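Local coordinates for protein Cwp19 (PDB 5OQ3) that is a cell-wall protein whose TIM-barrel domain is a glycoside hydrolase, and which may also act as an N-acetylmuramoyl-L-alanine amidase, at residues N124-T129 with D191-G196; K157-P162 with V197-T202; N221-L226 with Q281-Y286. All coordinates share one frame; numbering follows the deposited sequence.

Contact 1: residues N124-T129 with D191-G196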
loop_
_atom_site.group_PDB
_atom_site.type_symbol
_atom_site.label_atom_id
_atom_site.label_comp_id
_atom_site.label_asym_id
_atom_site.label_seq_id
_atom_site.Cartn_x
_atom_site.Cartn_y
_atom_site.Cartn_z
ATOM N N ASN A 124 -4.517 3.953 -2.822
ATOM C CA ASN A 124 -5.530 2.941 -2.514
ATOM C C ASN A 124 -6.494 2.921 -3.722
ATOM O O ASN A 124 -7.139 3.921 -3.990
ATOM C CB ASN A 124 -6.217 3.267 -1.195
ATOM C CG ASN A 124 -7.282 2.256 -0.837
ATOM O OD1 ASN A 124 -8.087 1.852 -1.693
ATOM N ND2 ASN A 124 -7.339 1.886 0.462
ATOM N N PRO A 125 -6.547 1.824 -4.503
ATOM C CA PRO A 125 -7.305 1.917 -5.747
ATOM C C PRO A 125 -8.834 2.042 -5.570
ATOM O O PRO A 125 -9.441 2.872 -6.252
ATOM C CB PRO A 125 -6.937 0.604 -6.485
ATOM C CG PRO A 125 -6.368 -0.292 -5.448
ATOM C CD PRO A 125 -5.767 0.575 -4.406
ATOM N N TYR A 126 -9.453 1.165 -4.763
ATOM C CA TYR A 126 -10.924 0.981 -4.809
ATOM C C TYR A 126 -11.713 1.668 -3.674
ATOM O O TYR A 126 -12.915 1.763 -3.797
ATOM C CB TYR A 126 -11.328 -0.494 -4.798
ATOM C CG TYR A 126 -10.595 -1.396 -5.791
ATOM C CD1 TYR A 126 -10.711 -1.232 -7.161
ATOM C CD2 TYR A 126 -9.826 -2.444 -5.336
ATOM C CE1 TYR A 126 -10.066 -2.075 -8.047
ATOM C CE2 TYR A 126 -9.200 -3.321 -6.202
ATOM C CZ TYR A 126 -9.335 -3.140 -7.569
ATOM O OH TYR A 126 -8.693 -4.015 -8.397
ATOM N N ARG A 127 -11.061 2.131 -2.594
ATOM C CA ARG A 127 -11.813 2.734 -1.509
ATOM C C ARG A 127 -12.482 3.996 -1.989
ATOM O O ARG A 127 -11.872 4.816 -2.691
ATOM C CB ARG A 127 -10.850 3.060 -0.361
ATOM C CG ARG A 127 -11.402 3.989 0.741
ATOM C CD ARG A 127 -10.313 4.359 1.738
ATOM N NE ARG A 127 -9.928 3.216 2.552
ATOM C CZ ARG A 127 -8.754 3.078 3.169
ATOM N NH1 ARG A 127 -7.836 4.036 3.122
ATOM N NH2 ARG A 127 -8.507 1.977 3.876
ATOM N N ILE A 128 -13.713 4.199 -1.530
ATOM C CA ILE A 128 -14.425 5.479 -1.704
ATOM C C ILE A 128 -14.756 6.101 -0.342
ATOM O O ILE A 128 -14.367 7.210 -0.106
ATOM C CB ILE A 128 -15.716 5.375 -2.562
ATOM C CG1 ILE A 128 -15.442 4.741 -3.928
ATOM C CG2 ILE A 128 -16.331 6.765 -2.716
ATOM C CD1 ILE A 128 -16.691 4.309 -4.650
ATOM N N THR A 129 -15.478 5.394 0.521
ATOM C CA THR A 129 -15.882 5.964 1.806
ATOM C C THR A 129 -15.364 5.190 2.988
ATOM O O THR A 129 -14.976 4.035 2.849
ATOM C CB THR A 129 -17.418 6.022 1.944
ATOM O OG1 THR A 129 -17.950 4.700 1.929
ATOM C CG2 THR A 129 -18.036 6.846 0.848
ATOM N N ASP A 191 -2.691 -3.080 0.623
ATOM C CA ASP A 191 -3.216 -4.434 0.675
ATOM C C ASP A 191 -4.724 -4.552 0.478
ATOM O O ASP A 191 -5.245 -5.664 0.603
ATOM C CB ASP A 191 -2.828 -5.078 2.023
ATOM C CG ASP A 191 -3.231 -4.234 3.248
ATOM O OD1 ASP A 191 -2.722 -3.085 3.453
ATOM O OD2 ASP A 191 -4.078 -4.729 4.021
ATOM N N TYR A 192 -5.407 -3.463 0.110
ATOM C CA TYR A 192 -6.858 -3.471 0.009
ATOM C C TYR A 192 -7.293 -3.687 -1.435
ATOM O O TYR A 192 -6.940 -2.918 -2.337
ATOM C CB TYR A 192 -7.500 -2.217 0.596
ATOM C CG TYR A 192 -7.172 -1.986 2.043
ATOM C CD1 TYR A 192 -7.797 -2.727 3.041
ATOM C CD2 TYR A 192 -6.225 -1.038 2.425
ATOM C CE1 TYR A 192 -7.495 -2.521 4.371
ATOM C CE2 TYR A 192 -5.918 -0.829 3.768
ATOM C CZ TYR A 192 -6.569 -1.559 4.719
ATOM O OH TYR A 192 -6.254 -1.353 6.033
ATOM N N PHE A 193 -8.080 -4.744 -1.621
ATOM C CA PHE A 193 -8.592 -5.086 -2.902
ATOM C C PHE A 193 -10.107 -5.256 -2.769
ATOM O O PHE A 193 -10.769 -4.300 -2.383
ATOM C CB PHE A 193 -7.818 -6.297 -3.479
ATOM C CG PHE A 193 -6.390 -5.990 -3.714
ATOM C CD1 PHE A 193 -6.024 -5.309 -4.846
ATOM C CD2 PHE A 193 -5.443 -6.239 -2.722
ATOM C CE1 PHE A 193 -4.733 -4.973 -5.064
ATOM C CE2 PHE A 193 -4.146 -5.893 -2.937
ATOM C CZ PHE A 193 -3.783 -5.259 -4.105
ATOM N N TYR A 194 -10.663 -6.442 -2.958
ATOM C CA TYR A 194 -12.072 -6.631 -2.654
ATOM C C TYR A 194 -12.196 -6.619 -1.139
ATOM O O TYR A 194 -11.299 -7.106 -0.448
ATOM C CB TYR A 194 -12.587 -7.974 -3.200
ATOM C CG TYR A 194 -12.917 -7.989 -4.657
ATOM C CD1 TYR A 194 -11.943 -8.233 -5.607
ATOM C CD2 TYR A 194 -14.239 -7.809 -5.094
ATOM C CE1 TYR A 194 -12.255 -8.276 -6.975
ATOM C CE2 TYR A 194 -14.567 -7.860 -6.447
ATOM C CZ TYR A 194 -13.562 -8.052 -7.375
ATOM O OH TYR A 194 -13.897 -8.076 -8.699
ATOM N N PRO A 195 -13.310 -6.052 -0.602
ATOM C CA PRO A 195 -13.407 -5.941 0.846
ATOM C C PRO A 195 -13.905 -7.169 1.524
ATOM O O PRO A 195 -13.957 -7.201 2.725
ATOM C CB PRO A 195 -14.436 -4.834 1.026
ATOM C CG PRO A 195 -15.308 -4.925 -0.209
ATOM C CD PRO A 195 -14.355 -5.251 -1.302
ATOM N N GLY A 196 -14.337 -8.180 0.812
ATOM C CA GLY A 196 -14.701 -9.381 1.527
ATOM C C GLY A 196 -15.113 -10.405 0.574
ATOM O O GLY A 196 -15.177 -10.157 -0.649
HETATM O O HOH W 1 -8.474 -0.632 -2.612
#
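Tyr126 and Phe193 make the apolar part of this contact. The Tyr126 ring reaches Phe193 through its CD2 and CE2 side. Tyr126 CE2 lies 4.0 Å from Phe193 CD1. Phe193 CA sits in the plane of the tyrosine ring, at its edge. Pro125 CB covers one face of the same ring. Helix 214-236 backs both aromatic residues through Val222. The ring also meets a backbone oxygen, with Tyr126 CD2 3.6 Å from Phe193 O.

The two segments are loops that follow strands 118-123 and 186-189. These are neighbouring parallel strands of the eight-stranded TIM barrel, so the contact joins two successive beta-to-alpha loops.

No direct hydrogen bond crosses between them; a water does the bridging. It donates to Asn124 OD1 at 2.7 Å and to Tyr192 O at 2.8 Å, and accepts from Tyr126 N. Asn124 OD1 also accepts from Arg127 N at 3.1 Å, an Asx motif.

The Tyr192 ring meets polar groups. With CG anti to the backbone N (chi1 180°), Asn124 carries its amide to this ring. Asn124 ND2 comes within 3.7 Å of Tyr192 CD2. The amide and ring planes are nearly parallel, 11° apart. Arg127 NH2 lies over one ring face, offset toward the rim. Any cation-pi attraction is long and weak. Arg127 NH1 hydrogen-bonds to Pro75 O.

Contact 2: residues K157-P162 with V197-T202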
loop_
_atom_site.group_PDB
_atom_site.type_symbol
_atom_site.label_atom_id
_atom_site.label_comp_id
_atom_site.label_asym_id
_atom_site.label_seq_id
_atom_site.Cartn_x
_atom_site.Cartn_y
_atom_site.Cartn_z
ATOM N N LYS A 157 -19.777 0.719 3.821
ATOM C CA LYS A 157 -18.803 1.438 3.025
ATOM C C LYS A 157 -19.057 1.220 1.538
ATOM O O LYS A 157 -19.698 0.244 1.127
ATOM C CB LYS A 157 -17.381 0.939 3.368
ATOM C CG LYS A 157 -16.929 1.335 4.749
ATOM C CD LYS A 157 -15.636 0.651 5.198
ATOM C CE LYS A 157 -14.453 1.154 4.387
ATOM N NZ LYS A 157 -13.153 0.531 4.763
ATOM N N TYR A 158 -18.516 2.126 0.746
ATOM C CA TYR A 158 -18.620 2.089 -0.702
ATOM C C TYR A 158 -17.254 1.968 -1.348
ATOM O O TYR A 158 -16.260 2.521 -0.848
ATOM C CB TYR A 158 -19.318 3.332 -1.251
ATOM C CG TYR A 158 -20.763 3.491 -0.850
ATOM C CD1 TYR A 158 -21.122 4.077 0.355
ATOM C CD2 TYR A 158 -21.779 3.085 -1.710
ATOM C CE1 TYR A 158 -22.463 4.259 0.695
ATOM C CE2 TYR A 158 -23.124 3.244 -1.378
ATOM C CZ TYR A 158 -23.455 3.837 -0.182
ATOM O OH TYR A 158 -24.791 4.016 0.184
ATOM N N TYR A 159 -17.236 1.265 -2.492
ATOM C CA TYR A 159 -16.029 0.870 -3.238
ATOM C C TYR A 159 -16.271 1.008 -4.708
ATOM O O TYR A 159 -17.386 0.780 -5.180
ATOM C CB TYR A 159 -15.730 -0.606 -2.921
ATOM C CG TYR A 159 -15.475 -0.888 -1.478
ATOM C CD1 TYR A 159 -16.524 -1.121 -0.620
ATOM C CD2 TYR A 159 -14.177 -0.955 -0.955
ATOM C CE1 TYR A 159 -16.295 -1.343 0.725
ATOM C CE2 TYR A 159 -13.940 -1.172 0.394
ATOM C CZ TYR A 159 -15.001 -1.421 1.213
ATOM O OH TYR A 159 -14.726 -1.667 2.546
ATOM N N TYR A 160 -15.195 1.276 -5.454
ATOM C CA TYR A 160 -15.253 1.086 -6.902
ATOM C C TYR A 160 -15.287 -0.417 -7.205
ATOM O O TYR A 160 -14.645 -1.199 -6.492
ATOM C CB TYR A 160 -14.088 1.733 -7.616
ATOM C CG TYR A 160 -14.070 3.231 -7.486
ATOM C CD1 TYR A 160 -15.063 4.028 -8.095
ATOM C CD2 TYR A 160 -13.134 3.858 -6.703
ATOM C CE1 TYR A 160 -15.075 5.388 -7.927
ATOM C CE2 TYR A 160 -13.112 5.232 -6.552
ATOM C CZ TYR A 160 -14.110 5.999 -7.156
ATOM O OH TYR A 160 -14.092 7.366 -7.007
ATOM N N ASP A 161 -16.010 -0.802 -8.237
ATOM C CA ASP A 161 -16.152 -2.210 -8.640
ATOM C C ASP A 161 -14.934 -2.668 -9.438
ATOM O O ASP A 161 -14.746 -2.244 -10.596
ATOM C CB ASP A 161 -17.435 -2.337 -9.488
ATOM C CG ASP A 161 -17.819 -3.762 -9.836
ATOM O OD1 ASP A 161 -16.958 -4.681 -9.722
ATOM O OD2 ASP A 161 -19.021 -3.899 -10.183
ATOM N N PRO A 162 -14.109 -3.559 -8.864
ATOM C CA PRO A 162 -12.909 -4.004 -9.594
ATOM C C PRO A 162 -13.210 -4.721 -10.904
ATOM O O PRO A 162 -12.270 -4.865 -11.741
ATOM C CB PRO A 162 -12.213 -4.915 -8.579
ATOM C CG PRO A 162 -12.776 -4.547 -7.236
ATOM C CD PRO A 162 -14.191 -4.143 -7.519
ATOM N N VAL A 197 -15.347 -11.574 1.134
ATOM C CA VAL A 197 -15.636 -12.751 0.358
ATOM C C VAL A 197 -16.782 -12.420 -0.565
ATOM O O VAL A 197 -16.694 -12.753 -1.733
ATOM C CB VAL A 197 -15.891 -14.028 1.196
ATOM C CG1 VAL A 197 -14.653 -14.400 2.018
ATOM C CG2 VAL A 197 -17.120 -13.900 2.091
ATOM N N SER A 198 -17.829 -11.775 -0.019
ATOM C CA SER A 198 -18.960 -11.367 -0.773
ATOM C C SER A 198 -18.849 -9.891 -1.202
ATOM O O SER A 198 -18.170 -9.061 -0.607
ATOM C CB SER A 198 -20.255 -11.597 -0.013
ATOM O OG SER A 198 -20.571 -10.596 0.931
ATOM N N PHE A 199 -19.553 -9.571 -2.262
ATOM C CA PHE A 199 -19.484 -8.237 -2.838
ATOM C C PHE A 199 -20.612 -8.204 -3.849
ATOM O O PHE A 199 -20.781 -9.181 -4.570
ATOM C CB PHE A 199 -18.163 -8.086 -3.562
ATOM C CG PHE A 199 -17.823 -6.695 -4.000
ATOM C CD1 PHE A 199 -17.569 -5.694 -3.099
ATOM C CD2 PHE A 199 -17.674 -6.417 -5.332
ATOM C CE1 PHE A 199 -17.176 -4.454 -3.513
ATOM C CE2 PHE A 199 -17.270 -5.157 -5.760
ATOM C CZ PHE A 199 -17.010 -4.179 -4.849
ATOM N N ASN A 200 -21.356 -7.101 -3.926
ATOM C CA ASN A 200 -22.542 -7.049 -4.764
ATOM C C ASN A 200 -22.207 -6.678 -6.203
ATOM O O ASN A 200 -22.532 -5.583 -6.681
ATOM C CB ASN A 200 -23.569 -6.081 -4.183
ATOM C CG ASN A 200 -24.892 -6.162 -4.903
ATOM O OD1 ASN A 200 -25.063 -6.966 -5.829
ATOM N ND2 ASN A 200 -25.827 -5.325 -4.492
ATOM N N ASP A 201 -21.556 -7.629 -6.870
ATOM C CA ASP A 201 -21.129 -7.486 -8.259
ATOM C C ASP A 201 -21.795 -8.479 -9.179
ATOM O O ASP A 201 -21.267 -8.750 -10.248
ATOM C CB ASP A 201 -19.606 -7.611 -8.397
ATOM C CG ASP A 201 -19.056 -8.927 -7.908
ATOM O OD1 ASP A 201 -19.862 -9.813 -7.510
ATOM O OD2 ASP A 201 -17.806 -9.093 -7.932
ATOM N N THR A 202 -22.945 -9.019 -8.814
ATOM C CA THR A 202 -23.576 -10.042 -9.662
ATOM C C THR A 202 -23.807 -9.544 -11.077
ATOM O O THR A 202 -23.568 -10.284 -12.031
ATOM C CB THR A 202 -24.880 -10.501 -9.054
ATOM O OG1 THR A 202 -24.609 -10.906 -7.708
ATOM C CG2 THR A 202 -25.489 -11.612 -9.857
HETATM O O HOH W 2 -16.346 -7.298 -9.304
#
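The Phe199 ring is wedged against Pro162, and here the packing is tight. Pro162 CD lies 3.7 Å from Phe199 CE2, and the two side chains approach from opposite directions. Phe199 has its CG anti to the backbone N (chi1 -169°), which sends the ring toward segment 157-162. The ring is met at its edge, near its plane, by three groups. Tyr159 CB is 4.2 Å from Phe199 CE1. Asp161 OD1 is 4.0 Å from Phe199 CE2. The third is the backbone oxygen Tyr160 O, near Phe199 CZ. The Asp161 carboxylate stands steeply to the ring, with the planes 80° apart.

Segment 157-162 includes one strand of a two-stranded antiparallel sheet, 151-154 with 157-160. This sheet is an excursion from the TIM barrel, and Phe199 also touches its other strand at Val152. Tyr194 meets Phe199 edge-to-face.

The polar side is looser. Asp161 OD1 and Asp201 OD2 are 4.8 Å apart and share one water, which donates to both at 2.7 Å. This bridge probably eases the repulsion between the like charges. Asp201 OD1 has a salt bridge to Arg218, and Asp161 OD2 is hydrogen-bonded to Thr204 OG1. Asn200, the centre of an inverse gamma turn, is solvent-exposed between the buried Phe199 and Asp201.

Contact 3: residues N221-L226 with Q281-Y286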
loop_
_atom_site.group_PDB
_atom_site.type_symbol
_atom_site.label_atom_id
_atom_site.label_comp_id
_atom_site.label_asym_id
_atom_site.label_seq_id
_atom_site.Cartn_x
_atom_site.Cartn_y
_atom_site.Cartn_z
ATOM N N ASN A 221 -9.708 -9.953 -12.117
ATOM C CA ASN A 221 -9.995 -8.541 -12.176
ATOM C C ASN A 221 -8.884 -7.708 -11.537
ATOM O O ASN A 221 -8.494 -6.655 -12.015
ATOM C CB ASN A 221 -11.335 -8.217 -11.476
ATOM C CG ASN A 221 -12.532 -8.748 -12.218
ATOM O OD1 ASN A 221 -12.523 -8.898 -13.431
ATOM N ND2 ASN A 221 -13.612 -8.975 -11.490
ATOM N N VAL A 222 -8.426 -8.183 -10.386
ATOM C CA VAL A 222 -7.331 -7.516 -9.664
ATOM C C VAL A 222 -6.037 -7.655 -10.473
ATOM O O VAL A 222 -5.335 -6.633 -10.703
ATOM C CB VAL A 222 -7.166 -8.093 -8.253
ATOM C CG1 VAL A 222 -5.875 -7.583 -7.592
ATOM C CG2 VAL A 222 -8.388 -7.756 -7.388
ATOM N N ASN A 223 -5.744 -8.856 -10.961
ATOM C CA ASN A 223 -4.565 -9.062 -11.787
ATOM C C ASN A 223 -4.523 -8.114 -12.966
ATOM O O ASN A 223 -3.471 -7.537 -13.260
ATOM C CB ASN A 223 -4.540 -10.482 -12.335
ATOM C CG ASN A 223 -4.414 -11.560 -11.286
ATOM O OD1 ASN A 223 -4.196 -11.302 -10.097
ATOM N ND2 ASN A 223 -4.591 -12.813 -11.748
ATOM N N THR A 224 -5.639 -7.918 -13.647
ATOM C CA THR A 224 -5.750 -7.068 -14.825
ATOM C C THR A 224 -5.438 -5.632 -14.500
ATOM O O THR A 224 -4.833 -4.912 -15.281
ATOM C CB THR A 224 -7.200 -7.150 -15.400
ATOM O OG1 THR A 224 -7.472 -8.487 -15.818
ATOM C CG2 THR A 224 -7.364 -6.334 -16.613
ATOM N N LEU A 225 -5.937 -5.160 -13.368
ATOM C CA LEU A 225 -5.646 -3.803 -12.924
ATOM C C LEU A 225 -4.144 -3.622 -12.737
ATOM O O LEU A 225 -3.544 -2.683 -13.261
ATOM C CB LEU A 225 -6.374 -3.446 -11.623
ATOM C CG LEU A 225 -5.983 -2.063 -11.105
ATOM C CD1 LEU A 225 -6.367 -0.938 -12.057
ATOM C CD2 LEU A 225 -6.600 -1.871 -9.736
ATOM N N LEU A 226 -3.525 -4.526 -11.992
ATOM C CA LEU A 226 -2.082 -4.443 -11.793
ATOM C C LEU A 226 -1.307 -4.442 -13.087
ATOM O O LEU A 226 -0.412 -3.605 -13.296
ATOM C CB LEU A 226 -1.573 -5.519 -10.829
ATOM C CG LEU A 226 -2.208 -5.582 -9.443
ATOM C CD1 LEU A 226 -1.537 -6.664 -8.602
ATOM C CD2 LEU A 226 -2.284 -4.330 -8.681
ATOM N N GLN A 281 3.388 -14.025 -13.255
ATOM C CA GLN A 281 3.103 -13.311 -14.517
ATOM C C GLN A 281 3.864 -11.980 -14.661
ATOM O O GLN A 281 3.773 -11.313 -15.693
ATOM C CB GLN A 281 1.615 -13.077 -14.672
ATOM C CG GLN A 281 0.840 -14.364 -14.819
ATOM C CD GLN A 281 -0.655 -14.126 -14.899
ATOM O OE1 GLN A 281 -1.115 -13.221 -15.611
ATOM N NE2 GLN A 281 -1.435 -14.934 -14.139
ATOM N N GLY A 282 4.624 -11.592 -13.643
ATOM C CA GLY A 282 5.414 -10.389 -13.722
ATOM C C GLY A 282 4.574 -9.126 -13.833
ATOM O O GLY A 282 4.870 -8.201 -14.578
ATOM N N LEU A 283 3.520 -9.067 -13.031
ATOM C CA LEU A 283 2.590 -7.969 -13.064
ATOM C C LEU A 283 3.066 -6.773 -12.207
ATOM O O LEU A 283 2.478 -5.705 -12.242
ATOM C CB LEU A 283 1.185 -8.373 -12.575
ATOM C CG LEU A 283 0.590 -9.589 -13.300
ATOM C CD1 LEU A 283 -0.806 -9.863 -12.804
ATOM C CD2 LEU A 283 0.638 -9.423 -14.796
ATOM N N ILE A 284 4.109 -7.030 -11.413
ATOM C CA ILE A 284 4.644 -6.048 -10.488
ATOM C C ILE A 284 6.178 -6.121 -10.571
ATOM O O ILE A 284 6.726 -7.166 -10.928
ATOM C CB ILE A 284 4.150 -6.308 -9.027
ATOM C CG1 ILE A 284 4.502 -7.718 -8.523
ATOM C CG2 ILE A 284 2.637 -6.038 -8.922
ATOM C CD1 ILE A 284 3.982 -8.038 -7.157
ATOM N N ASP A 285 6.826 -5.020 -10.205
ATOM C CA ASP A 285 8.285 -5.022 -10.071
ATOM C C ASP A 285 8.781 -5.438 -8.693
ATOM O O ASP A 285 9.895 -5.947 -8.557
ATOM C CB ASP A 285 8.854 -3.639 -10.373
ATOM C CG ASP A 285 8.632 -3.171 -11.788
ATOM O OD1 ASP A 285 8.927 -3.936 -12.703
ATOM O OD2 ASP A 285 8.157 -2.033 -11.952
ATOM N N TYR A 286 7.961 -5.175 -7.667
ATOM C CA TYR A 286 8.307 -5.525 -6.285
ATOM C C TYR A 286 7.077 -5.886 -5.513
ATOM O O TYR A 286 5.981 -5.463 -5.842
ATOM C CB TYR A 286 9.125 -4.395 -5.626
ATOM C CG TYR A 286 8.448 -3.123 -5.188
ATOM C CD1 TYR A 286 7.754 -3.078 -3.979
ATOM C CD2 TYR A 286 8.535 -1.960 -5.925
ATOM C CE1 TYR A 286 7.201 -1.903 -3.518
ATOM C CE2 TYR A 286 8.002 -0.761 -5.436
ATOM C CZ TYR A 286 7.329 -0.754 -4.227
ATOM O OH TYR A 286 6.806 0.439 -3.723
#
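Leu283 and Asn223 meet with similar first torsions. In both, CG is anti to the carbonyl carbon and beside the backbone N (chi1 -54° for Leu283, -64° for Asn223). In Leu283 this aims the branched end at helix 214-236, where Leu283 CD1 reaches the Asn223 side chain at CB, 3.8 Å away.

The setting is the outer layer of the TIM barrel. Helix 214-236 packs against the turn that leads from helix 275-280 into strand 286-287. Gly282, just past the shorter helix, closes a Schellman motif. Its positive phi favours glycine, and the chain turns there to bring Leu283 onto the longer helix.

The contact is built mainly on apolar side chains, and no hydrogen bond crosses it. Leu283 has the largest share of the buried surface. Leu226 faces it from the helix, with the two CB atoms 4.3 Å apart. The CA atoms of this pair are 6.0 Å apart, so the backbones run close here. Leu226 CD1 then extends to Ile284 CG2 at 4.2 Å. Trp278 of helix 275-280 touches both Leu226 and Ile284. Val244 of strand 241-244 also touches both, so this cluster reaches the barrel wall.

The amide of Asn223 is held by other residues. ND2 hydrogen-bonds to Glu220 OE2, and OD1 accepts a weak hydrogen bond from Trp278 NE1. Gln281 is exposed and adds little, with Gln281 NE2 4.5 Å from Asn223 ND2. The methyl carbon Leu283 CD1 also comes within 3.6 Å of the backbone oxygen Asn223 O.

From the N terminus, the chain leaves strand 118-123 into 124-129, where contact 1 opens. Contact 2 opens at 157-162, within that loop. The chain returns through strand 186-189 to 191-196, which closes contact 1. Contact 2 closes directly afterwards, at 197-202, so the two cross. Their centres lie about 9 Å apart. Tyr126 O and Tyr160 N, 2.9 Å apart, probably form a hydrogen bond between them. Contact 3 follows in series: 221-226 opens it and 281-286, after helix 275-280, closes its loop. A hydrogen bond between Tyr194 OH and Asn221 ND2 links contact 1 to contact 3. Together the contacts tie successive barrel loops, the small sheet and the outer helices.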